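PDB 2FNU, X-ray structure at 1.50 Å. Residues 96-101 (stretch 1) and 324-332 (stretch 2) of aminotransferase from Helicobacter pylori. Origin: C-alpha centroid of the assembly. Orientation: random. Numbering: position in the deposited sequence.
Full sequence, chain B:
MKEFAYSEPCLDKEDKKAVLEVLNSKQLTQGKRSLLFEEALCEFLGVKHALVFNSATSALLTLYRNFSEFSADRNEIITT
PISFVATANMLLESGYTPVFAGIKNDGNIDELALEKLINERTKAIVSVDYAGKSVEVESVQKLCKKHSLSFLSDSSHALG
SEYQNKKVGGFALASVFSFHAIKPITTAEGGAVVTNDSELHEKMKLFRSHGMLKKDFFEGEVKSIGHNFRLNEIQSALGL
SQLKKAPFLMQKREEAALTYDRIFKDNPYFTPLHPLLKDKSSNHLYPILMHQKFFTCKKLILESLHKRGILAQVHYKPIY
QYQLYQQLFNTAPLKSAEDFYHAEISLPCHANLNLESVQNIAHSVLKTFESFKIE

Stretch 1 96-101: YTPVFA
Stretch 2 324-332: LYQQLFNTA

How do the two backbones lie? Residues 97-100 form an extended strand, while 324-328 end a helix whose last turn is held by Leu328 N to Leu324 O (3.0 Å) and Phe329 N to Tyr325 O (2.9 Å) hydrogen bonds. Phe329 then leaves helical geometry (phi/psi -132/162), and the chain runs on extended through Thr331, roughly in the strand's direction. The CA atoms of Thr97 and Phe329 stand 8.9 Å apart, those of Phe100 and Thr331 8.3 Å, too far for backbone pairing; no hydrogen bond crosses.

What does Thr97 offer? Its CA-to-CB bond points sideways, and with chi1 at -68° (m) its CG2 methyl lies 3.6 Å from Phe329 CE2, a van der Waals contact.

Why does Pro98 meet two rings? Its CA-to-CB bond points toward stretch 2, and the C-gamma endo ring sets CD 3.9 Å from Phe329 CZ (chi1 -49°, chi2 109°) and CG 4.0 Å from Tyr325 CE2, at the tyrosine ring's edge (chi1 -70°, chi2 83°). These contacts are apolar; Tyr325 OH is hydrogen-bonded elsewhere in the structure.

What does Phe100 meet across the contact? The CA-to-CB bond of Val99 (chi1 t) points away and that of Phe100 toward stretch 2, the alternation expected of a strand. With chi1 -65° and chi2 108°, Phe100 CZ lies 4.3 Å from Tyr325 CD2, which sits at the Phe100 ring edge, while Phe100 CD1 is 4.4 Å from the Thr331 CG2 methyl (chi1 -40°); both are loose, nonpolar contacts.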

ATOM      1  N   TYR B  96       3.421 -10.408 -17.534  1.00 14.74           N
ATOM      2  CA  TYR B  96       3.073 -11.797 -17.853  1.00 13.49           C
ATOM      3  C   TYR B  96       1.682 -11.981 -18.432  1.00 15.46           C
ATOM      4  O   TYR B  96       0.741 -11.262 -18.081  1.00 17.64           O
ATOM      5  CB  TYR B  96       3.223 -12.679 -16.592  1.00 14.58           C
ATOM      6  CG  TYR B  96       4.671 -12.814 -16.175  1.00 13.17           C
ATOM      7  CD1 TYR B  96       5.198 -12.048 -15.136  1.00 15.04           C
ATOM      8  CD2 TYR B  96       5.546 -13.683 -16.863  1.00 11.80           C
ATOM      9  CE1 TYR B  96       6.548 -12.151 -14.776  1.00 14.17           C
ATOM     10  CE2 TYR B  96       6.893 -13.793 -16.496  1.00 14.74           C
ATOM     11  CZ  TYR B  96       7.393 -13.030 -15.465  1.00 13.01           C
ATOM     12  OH  TYR B  96       8.725 -13.135 -15.130  1.00 14.96           O
ATOM     13  N   THR B  97       1.560 -12.964 -19.321  1.00 14.11           N
ATOM     14  CA  THR B  97       0.265 -13.413 -19.839  1.00 13.40           C
ATOM     15  C   THR B  97      -0.203 -14.601 -19.006  1.00 14.28           C
ATOM     16  O   THR B  97       0.506 -15.604 -18.934  1.00 15.09           O
ATOM     17  CB  THR B  97       0.417 -13.853 -21.303  1.00 15.57           C
ATOM     18  OG1 THR B  97       0.701 -12.705 -22.109  1.00 18.36           O
ATOM     19  CG2 THR B  97      -0.855 -14.531 -21.823  1.00 16.50           C
ATOM     20  N   PRO B  98      -1.369 -14.483 -18.339  1.00 13.96           N
ATOM     21  CA  PRO B  98      -1.936 -15.626 -17.609  1.00 14.13           C
ATOM     22  C   PRO B  98      -2.449 -16.668 -18.581  1.00 15.97           C
ATOM     23  O   PRO B  98      -3.088 -16.322 -19.575  1.00 17.47           O
ATOM     24  CB  PRO B  98      -3.102 -15.023 -16.821  1.00 16.61           C
ATOM     25  CG  PRO B  98      -3.484 -13.791 -17.586  1.00 23.73           C
ATOM     26  CD  PRO B  98      -2.206 -13.271 -18.229  1.00 16.23           C
ATOM     27  N   VAL B  99      -2.194 -17.936 -18.264  1.00 14.62           N
ATOM     28  CA  VAL B  99      -2.742 -19.045 -19.023  1.00 14.52           C
ATOM     29  C   VAL B  99      -3.628 -19.826 -18.071  1.00 13.17           C
ATOM     30  O   VAL B  99      -3.138 -20.408 -17.115  1.00 13.56           O
ATOM     31  CB  VAL B  99      -1.607 -19.912 -19.600  1.00 14.16           C
ATOM     32  CG1 VAL B  99      -2.168 -21.096 -20.377  1.00 16.59           C
ATOM     33  CG2 VAL B  99      -0.722 -19.055 -20.503  1.00 15.83           C
ATOM     34  N   PHE B 100      -4.938 -19.795 -18.294  1.00 14.41           N
ATOM     35  CA  PHE B 100      -5.879 -20.336 -17.305  1.00 14.01           C
ATOM     36  C   PHE B 100      -6.093 -21.845 -17.438  1.00 13.54           C
ATOM     37  O   PHE B 100      -6.440 -22.333 -18.512  1.00 14.16           O
ATOM     38  CB  PHE B 100      -7.225 -19.591 -17.381  1.00 12.41           C
ATOM     39  CG  PHE B 100      -7.115 -18.144 -16.983  1.00 13.38           C
ATOM     40  CD1 PHE B 100      -7.205 -17.131 -17.928  1.00 13.81           C
ATOM     41  CD2 PHE B 100      -6.864 -17.805 -15.657  1.00 12.62           C
ATOM     42  CE1 PHE B 100      -7.070 -15.776 -17.535  1.00 12.68           C
ATOM     43  CE2 PHE B 100      -6.741 -16.457 -15.258  1.00 14.57           C
ATOM     44  CZ  PHE B 100      -6.851 -15.449 -16.203  1.00 14.35           C
ATOM     45  N   ALA B 101      -5.865 -22.564 -16.333  1.00 11.55           N
ATOM     46  CA  ALA B 101      -6.043 -24.011 -16.273  1.00 14.17           C
ATOM     47  C   ALA B 101      -7.439 -24.370 -15.802  1.00 14.07           C
ATOM     48  O   ALA B 101      -8.115 -23.566 -15.157  1.00 14.45           O
ATOM     49  CB  ALA B 101      -5.024 -24.621 -15.307  1.00 15.47           C
ATOM     50  N   LEU B 324     -11.452  -6.629 -19.255  1.00 15.04           N
ATOM     51  CA  LEU B 324     -10.037  -6.477 -19.528  1.00 14.35           C
ATOM     52  C   LEU B 324      -9.476  -7.726 -20.191  1.00 14.60           C
ATOM     53  O   LEU B 324      -8.720  -7.630 -21.152  1.00 15.82           O
ATOM     54  CB  LEU B 324      -9.268  -6.174 -18.242  1.00 16.85           C
ATOM     55  CG  LEU B 324      -7.737  -6.114 -18.335  1.00 22.96           C
ATOM     56  CD1 LEU B 324      -7.253  -4.998 -19.268  1.00 23.60           C
ATOM     57  CD2 LEU B 324      -7.168  -5.947 -16.946  1.00 22.55           C
ATOM     58  N   TYR B 325      -9.840  -8.889 -19.648  1.00 14.77           N
ATOM     59  CA  TYR B 325      -9.262 -10.148 -20.112  1.00 15.53           C
ATOM     60  C   TYR B 325      -9.864 -10.553 -21.457  1.00 16.10           C
ATOM     61  O   TYR B 325      -9.156 -11.088 -22.315  1.00 17.30           O
ATOM     62  CB  TYR B 325      -9.421 -11.242 -19.034  1.00 14.65           C
ATOM     63  CG  TYR B 325      -8.529 -10.928 -17.862  1.00 13.47           C
ATOM     64  CD1 TYR B 325      -8.934 -10.028 -16.868  1.00 14.19           C
ATOM     65  CD2 TYR B 325      -7.246 -11.471 -17.783  1.00 13.68           C
ATOM     66  CE1 TYR B 325      -8.081  -9.684 -15.814  1.00 12.87           C
ATOM     67  CE2 TYR B 325      -6.380 -11.152 -16.707  1.00 13.06           C
ATOM     68  CZ  TYR B 325      -6.814 -10.250 -15.743  1.00 12.78           C
ATOM     69  OH  TYR B 325      -5.959  -9.909 -14.700  1.00 14.98           O
ATOM     70  N   GLN B 326     -11.147 -10.246 -21.644  1.00 16.55           N
ATOM     71  CA  GLN B 326     -11.807 -10.455 -22.941  1.00 17.91           C
ATOM     72  C   GLN B 326     -11.175  -9.615 -24.044  1.00 18.47           C
ATOM     73  O   GLN B 326     -11.062 -10.069 -25.185  1.00 20.56           O
ATOM     74  CB  GLN B 326     -13.290 -10.105 -22.841  1.00 19.33           C
ATOM     75  CG  GLN B 326     -14.108 -11.112 -22.073  1.00 20.86           C
ATOM     76  CD  GLN B 326     -14.221 -12.445 -22.789  1.00 39.83           C
ATOM     77  OE1 GLN B 326     -13.823 -13.487 -22.260  1.00 41.67           O
ATOM     78  NE2 GLN B 326     -14.757 -12.420 -24.006  1.00 36.12           N
ATOM     79  N   GLN B 327     -10.792  -8.383 -23.723  1.00 16.50           N
ATOM     80  CA  GLN B 327     -10.171  -7.525 -24.735  1.00 20.81           C
ATOM     81  C   GLN B 327      -8.715  -7.932 -25.029  1.00 22.32           C
ATOM     82  O   GLN B 327      -8.264  -7.890 -26.180  1.00 21.72           O
ATOM     83  CB  GLN B 327     -10.284  -6.047 -24.343  1.00 23.69           C
ATOM     84  CG  GLN B 327     -10.019  -5.048 -25.496  1.00 33.61           C
ATOM     85  CD  GLN B 327     -10.855  -5.305 -26.781  1.00 41.72           C
ATOM     86  OE1 GLN B 327     -12.093  -5.342 -26.753  1.00 30.45           O
ATOM     87  NE2 GLN B 327     -10.163  -5.462 -27.914  1.00 43.84           N
ATOM     88  N   LEU B 328      -7.977  -8.354 -24.008  1.00 17.09           N
ATOM     89  CA  LEU B 328      -6.584  -8.721 -24.215  1.00 17.80           C
ATOM     90  C   LEU B 328      -6.380 -10.101 -24.830  1.00 19.29           C
ATOM     91  O   LEU B 328      -5.419 -10.316 -25.583  1.00 21.29           O
ATOM     92  CB  LEU B 328      -5.800  -8.636 -22.897  1.00 17.63           C
ATOM     93  CG  LEU B 328      -5.553  -7.266 -22.272  1.00 20.82           C
ATOM     94  CD1 LEU B 328      -4.895  -7.433 -20.915  1.00 23.07           C
ATOM     95  CD2 LEU B 328      -4.705  -6.389 -23.174  1.00 29.51           C
ATOM     96  N   PHE B 329      -7.268 -11.040 -24.504  1.00 18.22           N
ATOM     97  CA  PHE B 329      -7.037 -12.449 -24.830  1.00 19.58           C
ATOM     98  C   PHE B 329      -8.268 -13.081 -25.474  1.00 20.93           C
ATOM     99  O   PHE B 329      -9.368 -12.548 -25.362  1.00 24.12           O
ATOM    100  CB  PHE B 329      -6.642 -13.213 -23.547  1.00 21.23           C
ATOM    101  CG  PHE B 329      -5.544 -12.540 -22.745  1.00 19.79           C
ATOM    102  CD1 PHE B 329      -5.820 -11.938 -21.519  1.00 22.84           C
ATOM    103  CD2 PHE B 329      -4.238 -12.497 -23.221  1.00 23.40           C
ATOM    104  CE1 PHE B 329      -4.807 -11.310 -20.772  1.00 22.69           C
ATOM    105  CE2 PHE B 329      -3.227 -11.874 -22.490  1.00 20.09           C
ATOM    106  CZ  PHE B 329      -3.505 -11.276 -21.268  1.00 23.06           C
ATOM    107  N   ASN B 330      -8.088 -14.212 -26.151  1.00 24.26           N
ATOM    108  CA  ASN B 330      -9.230 -14.959 -26.683  1.00 31.90           C
ATOM    109  C   ASN B 330      -9.339 -16.254 -25.905  1.00 33.31           C
ATOM    110  O   ASN B 330      -8.820 -17.296 -26.328  1.00 34.61           O
ATOM    111  CB  ASN B 330      -9.073 -15.237 -28.188  1.00 34.03           C
ATOM    112  N   THR B 331      -9.987 -16.181 -24.746  1.00 31.64           N
ATOM    113  CA  THR B 331     -10.040 -17.328 -23.849  1.00 27.43           C
ATOM    114  C   THR B 331     -11.337 -18.077 -24.033  1.00 21.13           C
ATOM    115  O   THR B 331     -12.413 -17.542 -23.745  1.00 26.20           O
ATOM    116  CB  THR B 331      -9.944 -16.905 -22.373  1.00 26.16           C
ATOM    117  OG1 THR B 331      -8.976 -15.857 -22.241  1.00 27.77           O
ATOM    118  CG2 THR B 331      -9.534 -18.094 -21.506  1.00 22.16           C
ATOM    119  N   ALA B 332     -11.234 -19.311 -24.506  1.00 22.62           N
ATOM    120  CA  ALA B 332     -12.398 -20.181 -24.540  1.00 22.26           C
ATOM    121  C   ALA B 332     -12.827 -20.429 -23.082  1.00 20.94           C
ATOM    122  O   ALA B 332     -11.978 -20.707 -22.231  1.00 21.08           O
ATOM    123  CB  ALA B 332     -12.056 -21.486 -25.224  1.00 25.20           C
TER